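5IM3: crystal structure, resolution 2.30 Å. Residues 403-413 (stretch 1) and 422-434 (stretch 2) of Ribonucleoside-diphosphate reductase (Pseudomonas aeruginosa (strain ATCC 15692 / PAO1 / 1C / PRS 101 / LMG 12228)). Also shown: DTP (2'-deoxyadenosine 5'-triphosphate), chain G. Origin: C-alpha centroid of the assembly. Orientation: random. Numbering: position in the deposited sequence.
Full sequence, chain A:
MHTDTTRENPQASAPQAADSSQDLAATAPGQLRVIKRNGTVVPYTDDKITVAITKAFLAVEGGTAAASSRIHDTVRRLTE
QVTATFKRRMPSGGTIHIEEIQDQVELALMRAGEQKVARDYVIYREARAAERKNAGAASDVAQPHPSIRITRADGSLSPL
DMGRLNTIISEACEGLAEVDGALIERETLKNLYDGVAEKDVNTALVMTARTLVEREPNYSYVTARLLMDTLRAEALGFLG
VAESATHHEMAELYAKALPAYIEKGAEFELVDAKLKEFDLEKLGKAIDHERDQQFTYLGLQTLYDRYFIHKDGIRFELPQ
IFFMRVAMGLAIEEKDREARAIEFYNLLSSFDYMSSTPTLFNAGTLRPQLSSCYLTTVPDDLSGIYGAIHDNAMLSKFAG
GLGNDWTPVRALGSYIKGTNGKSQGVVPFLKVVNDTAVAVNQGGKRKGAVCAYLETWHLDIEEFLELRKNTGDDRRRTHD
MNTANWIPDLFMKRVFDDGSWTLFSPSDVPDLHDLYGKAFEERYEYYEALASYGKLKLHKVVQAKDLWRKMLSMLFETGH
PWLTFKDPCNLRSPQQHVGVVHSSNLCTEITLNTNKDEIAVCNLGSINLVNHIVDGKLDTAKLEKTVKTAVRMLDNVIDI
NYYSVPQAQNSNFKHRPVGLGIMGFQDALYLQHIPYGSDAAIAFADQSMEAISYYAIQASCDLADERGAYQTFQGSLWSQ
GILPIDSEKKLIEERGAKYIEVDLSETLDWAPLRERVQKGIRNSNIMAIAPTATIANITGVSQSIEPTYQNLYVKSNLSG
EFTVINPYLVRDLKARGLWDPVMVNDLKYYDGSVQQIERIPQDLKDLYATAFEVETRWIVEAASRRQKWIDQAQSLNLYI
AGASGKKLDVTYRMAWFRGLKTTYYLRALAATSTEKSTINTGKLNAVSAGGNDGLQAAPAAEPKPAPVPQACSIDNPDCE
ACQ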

# COMPACT_ATOMS: atom_id res chain seq x y z
N GLY A 403 9.71 -32.38 23.02
CA GLY A 403 8.70 -32.48 21.98
C GLY A 403 7.46 -33.15 22.54
O GLY A 403 7.55 -34.17 23.23
N ASN A 404 6.30 -32.55 22.25
CA ASN A 404 5.01 -33.05 22.73
C ASN A 404 4.11 -33.35 21.54
O ASN A 404 3.83 -32.46 20.72
CB ASN A 404 4.31 -32.03 23.63
CG ASN A 404 4.90 -31.94 25.01
OD1 ASN A 404 5.75 -32.75 25.40
ND2 ASN A 404 4.43 -30.96 25.77
N ASP A 405 3.61 -34.58 21.46
CA ASP A 405 2.60 -34.97 20.48
C ASP A 405 1.21 -34.73 21.08
O ASP A 405 0.77 -35.49 21.95
CB ASP A 405 2.78 -36.43 20.08
CG ASP A 405 1.53 -37.00 19.43
OD1 ASP A 405 0.86 -36.27 18.68
OD2 ASP A 405 1.22 -38.19 19.69
N TRP A 406 0.52 -33.70 20.61
CA TRP A 406 -0.80 -33.35 21.10
C TRP A 406 -1.92 -33.84 20.20
O TRP A 406 -3.09 -33.59 20.50
CB TRP A 406 -0.89 -31.83 21.29
CG TRP A 406 -0.26 -31.43 22.58
CD1 TRP A 406 1.06 -31.16 22.80
CD2 TRP A 406 -0.92 -31.29 23.84
NE1 TRP A 406 1.26 -30.85 24.12
CE2 TRP A 406 0.07 -30.92 24.78
CE3 TRP A 406 -2.24 -31.43 24.27
CZ2 TRP A 406 -0.23 -30.69 26.12
CZ3 TRP A 406 -2.53 -31.21 25.60
CH2 TRP A 406 -1.53 -30.84 26.51
N THR A 407 -1.60 -34.55 19.13
CA THR A 407 -2.62 -35.01 18.19
C THR A 407 -3.72 -35.84 18.84
O THR A 407 -4.89 -35.67 18.43
CB THR A 407 -1.94 -35.81 17.07
OG1 THR A 407 -1.09 -34.93 16.32
CG2 THR A 407 -2.96 -36.45 16.14
N PRO A 408 -3.46 -36.72 19.80
CA PRO A 408 -4.55 -37.58 20.31
C PRO A 408 -5.67 -36.83 21.02
O PRO A 408 -6.76 -37.39 21.17
CB PRO A 408 -3.83 -38.54 21.28
CG PRO A 408 -2.39 -38.50 20.87
CD PRO A 408 -2.16 -37.10 20.37
N VAL A 409 -5.43 -35.59 21.45
CA VAL A 409 -6.39 -34.87 22.28
C VAL A 409 -7.51 -34.32 21.40
O VAL A 409 -7.25 -33.65 20.39
CB VAL A 409 -5.68 -33.75 23.06
CG1 VAL A 409 -6.68 -32.92 23.86
CG2 VAL A 409 -4.63 -34.35 23.99
N ARG A 410 -8.76 -34.57 21.79
CA ARG A 410 -9.91 -34.29 20.94
C ARG A 410 -10.10 -32.79 20.74
O ARG A 410 -9.75 -31.97 21.59
CB ARG A 410 -11.17 -34.91 21.54
CG ARG A 410 -11.56 -34.38 22.91
CD ARG A 410 -12.70 -35.21 23.50
NE ARG A 410 -12.30 -36.59 23.72
CZ ARG A 410 -13.03 -37.50 24.37
NH1 ARG A 410 -14.22 -37.17 24.86
NH2 ARG A 410 -12.57 -38.73 24.52
N ALA A 411 -10.68 -32.44 19.59
CA ALA A 411 -10.68 -31.07 19.10
C ALA A 411 -11.95 -30.33 19.50
O ALA A 411 -12.87 -30.89 20.10
CB ALA A 411 -10.51 -31.07 17.58
N LEU A 412 -12.00 -29.05 19.14
CA LEU A 412 -13.19 -28.24 19.37
C LEU A 412 -14.43 -28.95 18.83
O LEU A 412 -14.42 -29.47 17.71
CB LEU A 412 -13.03 -26.87 18.70
CG LEU A 412 -14.25 -25.94 18.78
CD1 LEU A 412 -14.48 -25.46 20.21
CD2 LEU A 412 -14.09 -24.75 17.84
N GLY A 413 -15.49 -28.96 19.64
CA GLY A 413 -16.75 -29.53 19.24
C GLY A 413 -16.94 -30.99 19.58
O GLY A 413 -18.04 -31.52 19.39
N LYS A 422 -19.13 -29.89 25.47
CA LYS A 422 -18.29 -29.99 24.28
C LYS A 422 -16.90 -29.43 24.56
O LYS A 422 -16.76 -28.38 25.20
CB LYS A 422 -18.91 -29.26 23.09
CG LYS A 422 -20.03 -30.03 22.42
CD LYS A 422 -20.72 -29.21 21.35
CE LYS A 422 -21.86 -29.99 20.71
NZ LYS A 422 -22.73 -29.11 19.88
N SER A 423 -15.89 -30.13 24.06
CA SER A 423 -14.51 -29.71 24.25
C SER A 423 -14.23 -28.41 23.50
O SER A 423 -14.83 -28.12 22.47
CB SER A 423 -13.55 -30.79 23.75
OG SER A 423 -12.20 -30.39 23.91
N GLN A 424 -13.30 -27.63 24.05
CA GLN A 424 -12.77 -26.45 23.37
C GLN A 424 -11.48 -26.75 22.64
O GLN A 424 -10.86 -25.82 22.09
CB GLN A 424 -12.56 -25.32 24.38
CG GLN A 424 -13.84 -24.87 25.07
CD GLN A 424 -14.94 -24.55 24.07
OE1 GLN A 424 -14.74 -23.76 23.15
NE2 GLN A 424 -16.10 -25.19 24.24
N GLY A 425 -11.04 -28.00 22.61
CA GLY A 425 -9.88 -28.38 21.84
C GLY A 425 -8.59 -28.29 22.62
O GLY A 425 -8.55 -28.14 23.85
N VAL A 426 -7.49 -28.37 21.87
CA VAL A 426 -6.18 -28.53 22.48
C VAL A 426 -5.60 -27.21 22.95
O VAL A 426 -4.77 -27.18 23.86
CB VAL A 426 -5.23 -29.23 21.50
CG1 VAL A 426 -5.80 -30.58 21.08
CG2 VAL A 426 -4.97 -28.36 20.27
N VAL A 427 -6.01 -26.09 22.35
CA VAL A 427 -5.32 -24.82 22.60
C VAL A 427 -5.41 -24.39 24.06
O VAL A 427 -4.39 -23.94 24.60
CB VAL A 427 -5.82 -23.75 21.62
CG1 VAL A 427 -5.28 -22.37 21.99
CG2 VAL A 427 -5.35 -24.11 20.21
N PRO A 428 -6.54 -24.50 24.75
CA PRO A 428 -6.53 -24.13 26.18
C PRO A 428 -5.56 -24.94 27.01
O PRO A 428 -5.02 -24.43 28.00
CB PRO A 428 -7.98 -24.38 26.61
CG PRO A 428 -8.77 -24.24 25.39
CD PRO A 428 -7.90 -24.77 24.27
N PHE A 429 -5.32 -26.20 26.64
CA PHE A 429 -4.29 -26.99 27.31
C PHE A 429 -2.89 -26.55 26.90
O PHE A 429 -1.98 -26.51 27.72
CB PHE A 429 -4.53 -28.46 27.02
CG PHE A 429 -5.81 -28.98 27.59
CD1 PHE A 429 -6.07 -28.88 28.94
CD2 PHE A 429 -6.77 -29.56 26.79
CE1 PHE A 429 -7.24 -29.34 29.48
CE2 PHE A 429 -7.96 -30.03 27.32
CZ PHE A 429 -8.19 -29.92 28.67
N LEU A 430 -2.70 -26.21 25.62
CA LEU A 430 -1.39 -25.71 25.21
C LEU A 430 -1.04 -24.43 25.93
O LEU A 430 0.14 -24.15 26.17
CB LEU A 430 -1.36 -25.49 23.70
CG LEU A 430 -1.45 -26.78 22.89
CD1 LEU A 430 -1.53 -26.47 21.41
CD2 LEU A 430 -0.26 -27.68 23.19
N LYS A 431 -2.04 -23.65 26.32
CA LYS A 431 -1.78 -22.47 27.13
C LYS A 431 -1.20 -22.85 28.49
O LYS A 431 -0.35 -22.15 29.03
CB LYS A 431 -3.06 -21.66 27.30
CG LYS A 431 -2.91 -20.47 28.23
CD LYS A 431 -2.09 -19.36 27.58
CE LYS A 431 -2.91 -18.63 26.53
NZ LYS A 431 -2.25 -17.38 26.11
N VAL A 432 -1.68 -23.96 29.06
CA VAL A 432 -1.10 -24.45 30.30
C VAL A 432 0.35 -24.88 30.08
O VAL A 432 1.22 -24.61 30.90
CB VAL A 432 -1.95 -25.61 30.87
CG1 VAL A 432 -1.34 -26.14 32.16
CG2 VAL A 432 -3.39 -25.14 31.10
N VAL A 433 0.61 -25.56 28.97
CA VAL A 433 1.99 -25.92 28.61
C VAL A 433 2.84 -24.66 28.51
O VAL A 433 3.92 -24.57 29.08
CB VAL A 433 2.01 -26.70 27.28
CG1 VAL A 433 3.44 -26.89 26.80
CG2 VAL A 433 1.30 -28.04 27.44
N ASN A 434 2.33 -23.67 27.76
CA ASN A 434 3.07 -22.44 27.53
C ASN A 434 3.49 -21.79 28.85
O ASN A 434 4.64 -21.36 29.00
CB ASN A 434 2.20 -21.48 26.72
CG ASN A 434 2.89 -20.17 26.44
OD1 ASN A 434 3.56 -20.02 25.42
ND2 ASN A 434 2.71 -19.21 27.33
PG DTP G . -14.49 -40.53 27.45
O1G DTP G . -15.40 -39.42 27.08
O2G DTP G . -15.01 -41.91 27.04
O3G DTP G . -13.09 -40.36 26.85
PB DTP G . -12.96 -40.28 29.88
O1B DTP G . -11.76 -40.72 29.14
O2B DTP G . -13.04 -40.97 31.24
O3B DTP G . -14.26 -40.60 29.03
PA DTP G . -11.64 -37.79 30.10
O1A DTP G . -10.57 -38.71 29.76
O2A DTP G . -11.37 -37.25 31.48
O3A DTP G . -12.94 -38.70 30.12
O5' DTP G . -11.69 -36.62 29.05
C5' DTP G . -11.61 -36.86 27.63
C4' DTP G . -11.29 -35.57 26.91
O4' DTP G . -12.20 -34.54 27.36
C3' DTP G . -9.87 -35.03 27.13
O3' DTP G . -9.35 -34.51 25.91
C2' DTP G . -10.07 -33.92 28.15
C1' DTP G . -11.48 -33.42 27.85
N9 DTP G . -12.18 -32.91 29.01
C8 DTP G . -12.83 -33.66 29.96
N7 DTP G . -13.34 -32.96 30.94
C5 DTP G . -13.02 -31.65 30.61
C6 DTP G . -13.28 -30.42 31.24
N6 DTP G . -13.96 -30.30 32.38
N1 DTP G . -12.83 -29.30 30.64
C2 DTP G . -12.16 -29.41 29.49
N3 DTP G . -11.85 -30.51 28.80
C4 DTP G . -12.31 -31.60 29.42
O HOH W 1 -10.04 -32.16 24.53

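What joins the two stretches where stretch 2 begins? Lys-422 lays CG 3.9 Å from Gly-413 O, while the end of its side chain leads away. The one direct hydrogen bond between the stretches follows: Gly-413 N donates to Ser-423 O over 3.0 Å, nearly straight at 164°. The same carbonyl oxygen receives a CA-H...O contact from Leu-412 CA at 3.5 Å. Leu-412 also brings CD1 to 3.4 Å from Gln-424 OE1.

How does Ser-423 tie its own loop to stretch 1 and the nucleotide? Its OG accepts a hydrogen bond from Gly-425 N at 3.0 Å, bracing its own loop, and lies 2.9 Å from the oxygen of water 1. That water donates to Arg-410 O and also hydrogen-bonds DTP O3', so water 1 links Ser-423 and Arg-410, one from each stretch, to the sugar. Arg-410 itself reaches the triphosphate, with NH2 2.9 Å from DTP O3G and DTP C4' over one guanidinium face.

Why is Gly-425 a glycine? At phi 90° and psi -167°, a CB would jam against the preceding carbonyl oxygen and sit tightly, 3.1 Å, from Leu-412 N. Without one, the backbones close to 3.9 Å between Gly-425 CA and Ala-411 CA, and Gly-425 CA makes a CA-H...O contact with Arg-410 O at 3.6 Å.

What does the rest of stretch 2 pack against? Val-426 sets CG1 3.7 Å from Val-409 CG1, joining two buried branched side chains. In the helix, Phe-429, Leu-430 and Val-433 gather round Trp-406, whose broad indole can meet all three. Phe-429 CB approaches CZ3 of Trp-406 at 3.7 Å; Leu-430 CD2 sits over the Trp-406 five-membered ring, 3.5 Å from its centroid; Val-433 CG2 comes within 3.3 Å of Trp-406 CZ2. Phe-429 also turns its ring edge to the adenine, CZ lying 3.7 Å from DTP N3.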